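Local coordinates for dodecin (Thermus thermophilus, PDB 2UX9), which binds and sequesters flavins such as FMN and FAD, can also bind coenzyme A, and may thereby serve as a cofactor storage protein, at residues C[4-15]-C[55-66]. The protein carries 1 engineered substitution. Numbering follows the deposited sequence.
Sequences VYKKVELVGTSE and EYQVVLEVGFAL. Engineered in segment 55-66: A65 (natural residue Arg). With NA (sodium ion), chain N; FMN (flavin mononucleotide), chain P; FMN (flavin mononucleotide), chain H.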
loop_
_atom_site.group_PDB
_atom_site.type_symbol
_atom_site.label_atom_id
_atom_site.label_comp_id
_atom_site.label_asym_id
_atom_site.label_seq_id
_atom_site.Cartn_x
_atom_site.Cartn_y
_atom_site.Cartn_z
ATOM N N VAL C 4 -18.045 20.965 -3.119
ATOM C CA VAL C 4 -16.757 20.611 -2.520
ATOM C C VAL C 4 -17.013 20.004 -1.150
ATOM O O VAL C 4 -17.860 20.478 -0.398
ATOM C CB VAL C 4 -15.815 21.824 -2.419
ATOM C CG1 VAL C 4 -14.500 21.439 -1.740
ATOM C CG2 VAL C 4 -15.544 22.386 -3.807
ATOM N N TYR C 5 -16.315 18.918 -0.856
ATOM C CA TYR C 5 -16.440 18.236 0.421
ATOM C C TYR C 5 -15.141 18.360 1.187
ATOM O O TYR C 5 -14.067 18.512 0.597
ATOM C CB TYR C 5 -16.768 16.748 0.220
ATOM C CG TYR C 5 -18.014 16.487 -0.586
ATOM C CD1 TYR C 5 -19.222 16.197 0.031
ATOM C CD2 TYR C 5 -17.985 16.539 -1.976
ATOM C CE1 TYR C 5 -20.363 15.953 -0.709
ATOM C CE2 TYR C 5 -19.121 16.297 -2.728
ATOM C CZ TYR C 5 -20.308 16.012 -2.088
ATOM O OH TYR C 5 -21.444 15.771 -2.832
ATOM N N LYS C 6 -15.237 18.282 2.511
ATOM C CA LYS C 6 -14.072 18.179 3.367
ATOM C C LYS C 6 -14.090 16.824 4.056
ATOM O O LYS C 6 -15.151 16.314 4.409
ATOM C CB LYS C 6 -14.041 19.313 4.400
ATOM C CG LYS C 6 -12.888 19.166 5.374
ATOM C CD LYS C 6 -12.423 20.445 6.008
ATOM C CE LYS C 6 -11.096 20.192 6.735
ATOM N NZ LYS C 6 -10.639 21.317 7.581
ATOM N N LYS C 7 -12.915 16.226 4.234
ATOM C CA LYS C 7 -12.765 15.034 5.055
ATOM C C LYS C 7 -11.961 15.375 6.295
ATOM O O LYS C 7 -10.938 16.059 6.197
ATOM C CB LYS C 7 -12.070 13.928 4.271
ATOM C CG LYS C 7 -12.886 13.457 3.084
ATOM C CD LYS C 7 -12.134 12.511 2.166
ATOM C CE LYS C 7 -11.929 11.167 2.810
ATOM N NZ LYS C 7 -11.090 10.258 1.950
ATOM N N VAL C 8 -12.427 14.918 7.457
ATOM C CA VAL C 8 -11.657 15.012 8.699
ATOM C C VAL C 8 -11.476 13.636 9.322
ATOM O O VAL C 8 -12.340 12.777 9.204
ATOM C CB VAL C 8 -12.296 15.965 9.717
ATOM C CG1 VAL C 8 -12.348 17.374 9.161
ATOM C CG2 VAL C 8 -13.669 15.482 10.122
ATOM N N GLU C 9 -10.347 13.444 9.988
ATOM C CA GLU C 9 -9.998 12.171 10.595
ATOM C C GLU C 9 -10.268 12.181 12.099
ATOM O O GLU C 9 -9.711 12.995 12.842
ATOM C CB GLU C 9 -8.542 11.852 10.321
ATOM C CG GLU C 9 -8.166 10.411 10.585
ATOM C CD GLU C 9 -6.734 10.108 10.204
ATOM O OE1 GLU C 9 -6.003 11.035 9.803
ATOM O OE2 GLU C 9 -6.338 8.949 10.316
ATOM N N LEU C 10 -11.143 11.281 12.529
ATOM C CA LEU C 10 -11.536 11.136 13.923
ATOM C C LEU C 10 -11.203 9.737 14.390
ATOM O O LEU C 10 -11.048 8.809 13.573
ATOM C CB LEU C 10 -13.038 11.366 14.085
ATOM C CG LEU C 10 -13.546 12.714 13.587
ATOM C CD1 LEU C 10 -15.063 12.816 13.713
ATOM C CD2 LEU C 10 -12.871 13.879 14.291
ATOM N N VAL C 11 -11.099 9.582 15.701
ATOM C CA VAL C 11 -11.018 8.270 16.311
ATOM C C VAL C 11 -12.144 8.147 17.315
ATOM O O VAL C 11 -12.177 8.869 18.318
ATOM C CB VAL C 11 -9.682 8.025 17.009
ATOM C CG1 VAL C 11 -9.590 6.555 17.444
ATOM C CG2 VAL C 11 -8.493 8.427 16.117
ATOM N N GLY C 12 -13.093 7.265 17.030
ATOM C CA GLY C 12 -14.142 6.954 17.973
ATOM C C GLY C 12 -13.689 5.823 18.859
ATOM O O GLY C 12 -12.996 4.905 18.411
ATOM N N THR C 13 -14.076 5.867 20.122
ATOM C CA THR C 13 -13.755 4.774 21.029
ATOM C C THR C 13 -14.990 4.292 21.776
ATOM O O THR C 13 -15.932 5.055 22.012
ATOM C CB THR C 13 -12.670 5.155 22.050
ATOM O OG1 THR C 13 -13.208 5.993 23.083
ATOM C CG2 THR C 13 -11.519 5.854 21.371
ATOM N N SER C 14 -14.972 3.021 22.152
ATOM C CA SER C 14 -16.026 2.437 22.969
ATOM C C SER C 14 -15.542 1.162 23.613
ATOM O O SER C 14 -14.775 0.423 23.011
ATOM C CB SER C 14 -17.261 2.130 22.137
ATOM O OG SER C 14 -18.263 1.562 22.972
ATOM N N GLU C 15 -16.007 0.895 24.828
ATOM C CA GLU C 15 -15.747 -0.387 25.460
ATOM C C GLU C 15 -16.664 -1.476 24.890
ATOM O O GLU C 15 -16.396 -2.662 25.067
ATOM C CB GLU C 15 -15.944 -0.304 26.978
ATOM C CG GLU C 15 -15.017 0.689 27.660
ATOM C CD GLU C 15 -15.071 0.624 29.175
ATOM O OE1 GLU C 15 -16.068 0.105 29.719
ATOM O OE2 GLU C 15 -14.113 1.100 29.827
ATOM N N GLU C 55 -10.636 -0.725 25.381
ATOM C CA GLU C 55 -11.294 0.186 24.440
ATOM C C GLU C 55 -11.072 -0.265 23.001
ATOM O O GLU C 55 -9.934 -0.533 22.619
ATOM C CB GLU C 55 -10.731 1.596 24.582
ATOM C CG GLU C 55 -11.021 2.259 25.906
ATOM C CD GLU C 55 -12.449 2.744 26.027
ATOM O OE1 GLU C 55 -13.198 2.713 25.029
ATOM O OE2 GLU C 55 -12.837 3.197 27.130
ATOM N N TYR C 56 -12.145 -0.355 22.215
ATOM C CA TYR C 56 -12.059 -0.426 20.753
ATOM C C TYR C 56 -11.840 0.992 20.265
ATOM O O TYR C 56 -12.464 1.924 20.767
ATOM C CB TYR C 56 -13.356 -0.961 20.136
ATOM C CG TYR C 56 -13.655 -2.398 20.490
ATOM C CD1 TYR C 56 -13.093 -3.439 19.762
ATOM C CD2 TYR C 56 -14.476 -2.718 21.556
ATOM C CE1 TYR C 56 -13.352 -4.748 20.074
ATOM C CE2 TYR C 56 -14.741 -4.046 21.882
ATOM C CZ TYR C 56 -14.171 -5.050 21.129
ATOM O OH TYR C 56 -14.392 -6.369 21.433
ATOM N N GLN C 57 -10.944 1.159 19.294
ATOM C CA GLN C 57 -10.610 2.464 18.745
ATOM C C GLN C 57 -10.695 2.385 17.229
ATOM O O GLN C 57 -9.931 1.648 16.605
ATOM C CB GLN C 57 -9.199 2.864 19.183
ATOM C CG GLN C 57 -9.028 2.958 20.703
ATOM C CD GLN C 57 -7.586 3.097 21.134
ATOM O OE1 GLN C 57 -6.690 2.657 20.422
ATOM N NE2 GLN C 57 -7.352 3.700 22.309
ATOM N N VAL C 58 -11.640 3.100 16.632
ATOM C CA VAL C 58 -11.837 3.026 15.195
ATOM C C VAL C 58 -11.453 4.371 14.602
ATOM O O VAL C 58 -12.040 5.397 14.948
ATOM C CB VAL C 58 -13.271 2.660 14.856
ATOM C CG1 VAL C 58 -13.452 2.615 13.349
ATOM C CG2 VAL C 58 -13.621 1.317 15.477
ATOM N N VAL C 59 -10.435 4.357 13.751
ATOM C CA VAL C 59 -9.935 5.546 13.095
ATOM C C VAL C 59 -10.708 5.675 11.806
ATOM O O VAL C 59 -10.704 4.754 10.998
ATOM C CB VAL C 59 -8.438 5.424 12.783
ATOM C CG1 VAL C 59 -7.913 6.723 12.119
ATOM C CG2 VAL C 59 -7.644 5.065 14.049
ATOM N N LEU C 60 -11.400 6.793 11.617
ATOM C CA LEU C 60 -12.189 6.953 10.417
ATOM C C LEU C 60 -12.106 8.348 9.841
ATOM O O LEU C 60 -11.870 9.322 10.550
ATOM C CB LEU C 60 -13.643 6.522 10.643
ATOM C CG LEU C 60 -14.492 7.307 11.641
ATOM C CD1 LEU C 60 -15.945 6.818 11.659
ATOM C CD2 LEU C 60 -13.925 7.259 13.045
ATOM N N GLU C 61 -12.252 8.420 8.531
ATOM C CA GLU C 61 -12.428 9.676 7.808
ATOM C C GLU C 61 -13.912 9.951 7.692
ATOM O O GLU C 61 -14.682 9.033 7.389
ATOM C CB GLU C 61 -11.844 9.561 6.403
ATOM C CG GLU C 61 -10.338 9.328 6.359
ATOM C CD GLU C 61 -9.540 10.602 6.530
ATOM O OE1 GLU C 61 -8.302 10.509 6.620
ATOM O OE2 GLU C 61 -10.142 11.695 6.572
ATOM N N VAL C 62 -14.307 11.193 7.917
ATOM C CA VAL C 62 -15.695 11.586 7.811
ATOM C C VAL C 62 -15.764 12.688 6.755
ATOM O O VAL C 62 -15.049 13.694 6.855
ATOM C CB VAL C 62 -16.211 12.070 9.169
ATOM C CG1 VAL C 62 -17.618 12.515 9.056
ATOM C CG2 VAL C 62 -16.072 10.939 10.222
ATOM N N GLY C 63 -16.601 12.488 5.740
ATOM C CA GLY C 63 -16.780 13.438 4.651
ATOM C C GLY C 63 -18.072 14.217 4.790
ATOM O O GLY C 63 -19.137 13.636 5.050
ATOM N N PHE C 64 -17.985 15.523 4.595
ATOM C CA PHE C 64 -19.144 16.398 4.687
ATOM C C PHE C 64 -19.122 17.474 3.604
ATOM O O PHE C 64 -18.067 17.924 3.181
ATOM C CB PHE C 64 -19.305 17.005 6.103
ATOM C CG PHE C 64 -18.153 17.854 6.577
ATOM C CD1 PHE C 64 -18.239 19.228 6.556
ATOM C CD2 PHE C 64 -17.013 17.280 7.120
ATOM C CE1 PHE C 64 -17.203 20.025 7.040
ATOM C CE2 PHE C 64 -15.981 18.072 7.587
ATOM C CZ PHE C 64 -16.082 19.435 7.548
ATOM N N ALA C 65 -20.301 17.856 3.137
ATOM C CA ALA C 65 -20.410 18.870 2.085
ATOM C C ALA C 65 -20.229 20.260 2.673
ATOM O O ALA C 65 -20.863 20.600 3.671
ATOM C CB ALA C 65 -21.766 18.767 1.390
ATOM N N LEU C 66 -19.366 21.061 2.049
ATOM C CA LEU C 66 -19.089 22.416 2.516
ATOM C C LEU C 66 -20.183 23.368 2.049
ATOM O O LEU C 66 -20.527 23.399 0.880
ATOM C CB LEU C 66 -17.724 22.880 2.007
ATOM C CG LEU C 66 -16.535 22.147 2.616
ATOM C CD1 LEU C 66 -15.226 22.640 1.994
ATOM C CD2 LEU C 66 -16.479 22.299 4.128
HETATM NA NA NA N . -14.128 5.036 26.691
HETATM N N1 FMN P . -21.831 7.235 -0.568
HETATM C C2 FMN P . -21.951 5.981 -0.029
HETATM O O2 FMN P . -23.064 5.487 0.129
HETATM N N3 FMN P . -20.835 5.260 0.315
HETATM C C4 FMN P . -19.579 5.785 0.125
HETATM O O4 FMN P . -18.661 5.275 0.779
HETATM C C4A FMN P . -19.448 7.046 -0.443
HETATM N N5 FMN P . -18.210 7.595 -0.688
HETATM C C5A FMN P . -18.080 8.849 -1.244
HETATM C C6 FMN P . -16.804 9.378 -1.457
HETATM C C7 FMN P . -16.648 10.644 -2.008
HETATM C C7M FMN P . -15.276 11.108 -2.433
HETATM C C8 FMN P . -17.791 11.379 -2.336
HETATM C C8M FMN P . -17.684 12.787 -2.836
HETATM C C9 FMN P . -19.058 10.862 -2.122
HETATM C C9A FMN P . -19.216 9.589 -1.565
HETATM N N10 FMN P . -20.471 9.035 -1.328
HETATM C C10 FMN P . -20.580 7.768 -0.786
HETATM C "C1'" FMN P . -21.740 9.828 -1.554
HETATM C "C2'" FMN P . -21.966 10.861 -0.446
HETATM O "O2'" FMN P . -22.153 10.196 0.788
HETATM C "C3'" FMN P . -23.187 11.740 -0.727
HETATM O "O3'" FMN P . -24.360 10.959 -0.812
HETATM C "C4'" FMN P . -23.063 12.542 -2.020
HETATM O "O4'" FMN P . -21.785 13.134 -2.125
HETATM C "C5'" FMN P . -24.107 13.642 -2.054
HETATM O "O5'" FMN P . -23.770 14.522 -1.014
HETATM P P FMN P . -24.505 15.924 -0.838
HETATM O O1P FMN P . -24.095 16.505 0.501
HETATM O O2P FMN P . -24.059 16.835 -1.957
HETATM O O3P FMN P . -26.001 15.709 -0.900
HETATM N N1 FMN H . -2.466 2.998 23.005
HETATM C C2 FMN H . -3.752 3.096 22.566
HETATM O O2 FMN H . -4.609 3.452 23.356
HETATM N N3 FMN H . -4.065 2.830 21.248
HETATM C C4 FMN H . -3.082 2.461 20.354
HETATM O O4 FMN H . -3.434 1.858 19.337
HETATM C C4A FMN H . -1.771 2.379 20.800
HETATM N N5 FMN H . -0.763 2.060 19.919
HETATM C C5A FMN H . 0.540 1.972 20.352
HETATM C C6 FMN H . 1.535 1.634 19.438
HETATM C C7 FMN H . 2.861 1.532 19.850
HETATM C C7M FMN H . 3.930 1.364 18.812
HETATM C C8 FMN H . 3.178 1.768 21.192
HETATM C C8M FMN H . 4.575 1.579 21.710
HETATM C C9 FMN H . 2.186 2.119 22.097
HETATM C C9A FMN H . 0.857 2.218 21.686
HETATM N N10 FMN H . -0.164 2.552 22.584
HETATM C C10 FMN H . -1.465 2.652 22.125
HETATM C "C1'" FMN H . 0.108 2.734 24.063
HETATM C "C2'" FMN H . 0.321 1.391 24.762
HETATM O "O2'" FMN H . -0.871 0.634 24.727
HETATM C "C3'" FMN H . 0.755 1.544 26.221
HETATM O "O3'" FMN H . -0.242 2.221 26.956
HETATM C "C4'" FMN H . 2.082 2.281 26.368
HETATM O "O4'" FMN H . 3.019 1.783 25.438
HETATM C "C5'" FMN H . 2.644 2.122 27.776
HETATM O "O5'" FMN H . 2.788 0.739 28.024
HETATM P P FMN H . 3.490 0.210 29.360
HETATM O O1P FMN H . 3.331 -1.294 29.362
HETATM O O2P FMN H . 4.958 0.574 29.363
HETATM O O3P FMN H . 2.801 0.814 30.562
HETATM O O HOH W 1 -19.811 22.974 -1.693
HETATM O O HOH W 2 -13.957 6.909 26.790
HETATM O O HOH W 3 -14.523 4.597 24.932
HETATM O O HOH W 4 -15.497 4.298 27.410
#
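K6 and F64 pack closely side by side across strands 4-14 and 55-65. CB of K6 sits over one face of the F64 ring, 4.1 Å from its centroid, a CH-pi contact offset toward the rim, while CG1 of V8 meets the ring edge. F64 gets there because its CG stands between backbone N and carbonyl carbon (chi1 61°), which swings the ring back over the neighbouring strand. From there K6 runs on, extended, to hydrogen-bond coenzyme A through NZ. Further along this face L10 CD1 touches V62 CG2 at 4.1 Å, and V58 and Y56 lean on helix 18-32. Beneath lies regular antiparallel pairing, with both bonds made at each of K6-F64, V8-V62, L10-L60, G12-V58 and S14-Y56. These are the first and last strands of the dodecin fold, a three-stranded sheet of order 1-3-2 wrapped on one helix; strand 4-14, at its edge, pairs onward with two neighbouring subunits. The opposite face is more polar. E9 and E61 are partly exposed there, and E9 OE2 has a salt bridge to K7 of a neighbouring subunit. Flavins take both ends of this face: Y5 OH accepts a 2.8 Å bond from O4' of one FMN, beside the engineered A65, and the Q57 amide pairs with another, OE1 taking N3-H and NE2 giving to O2. The solvent side is at E15 and E55, where a bend at chi2 (-76°) turns the E55 carboxylate back toward 14-15, its OE2 3.4 Å from E15 CG and 2.3 Å from a sodium ion it binds.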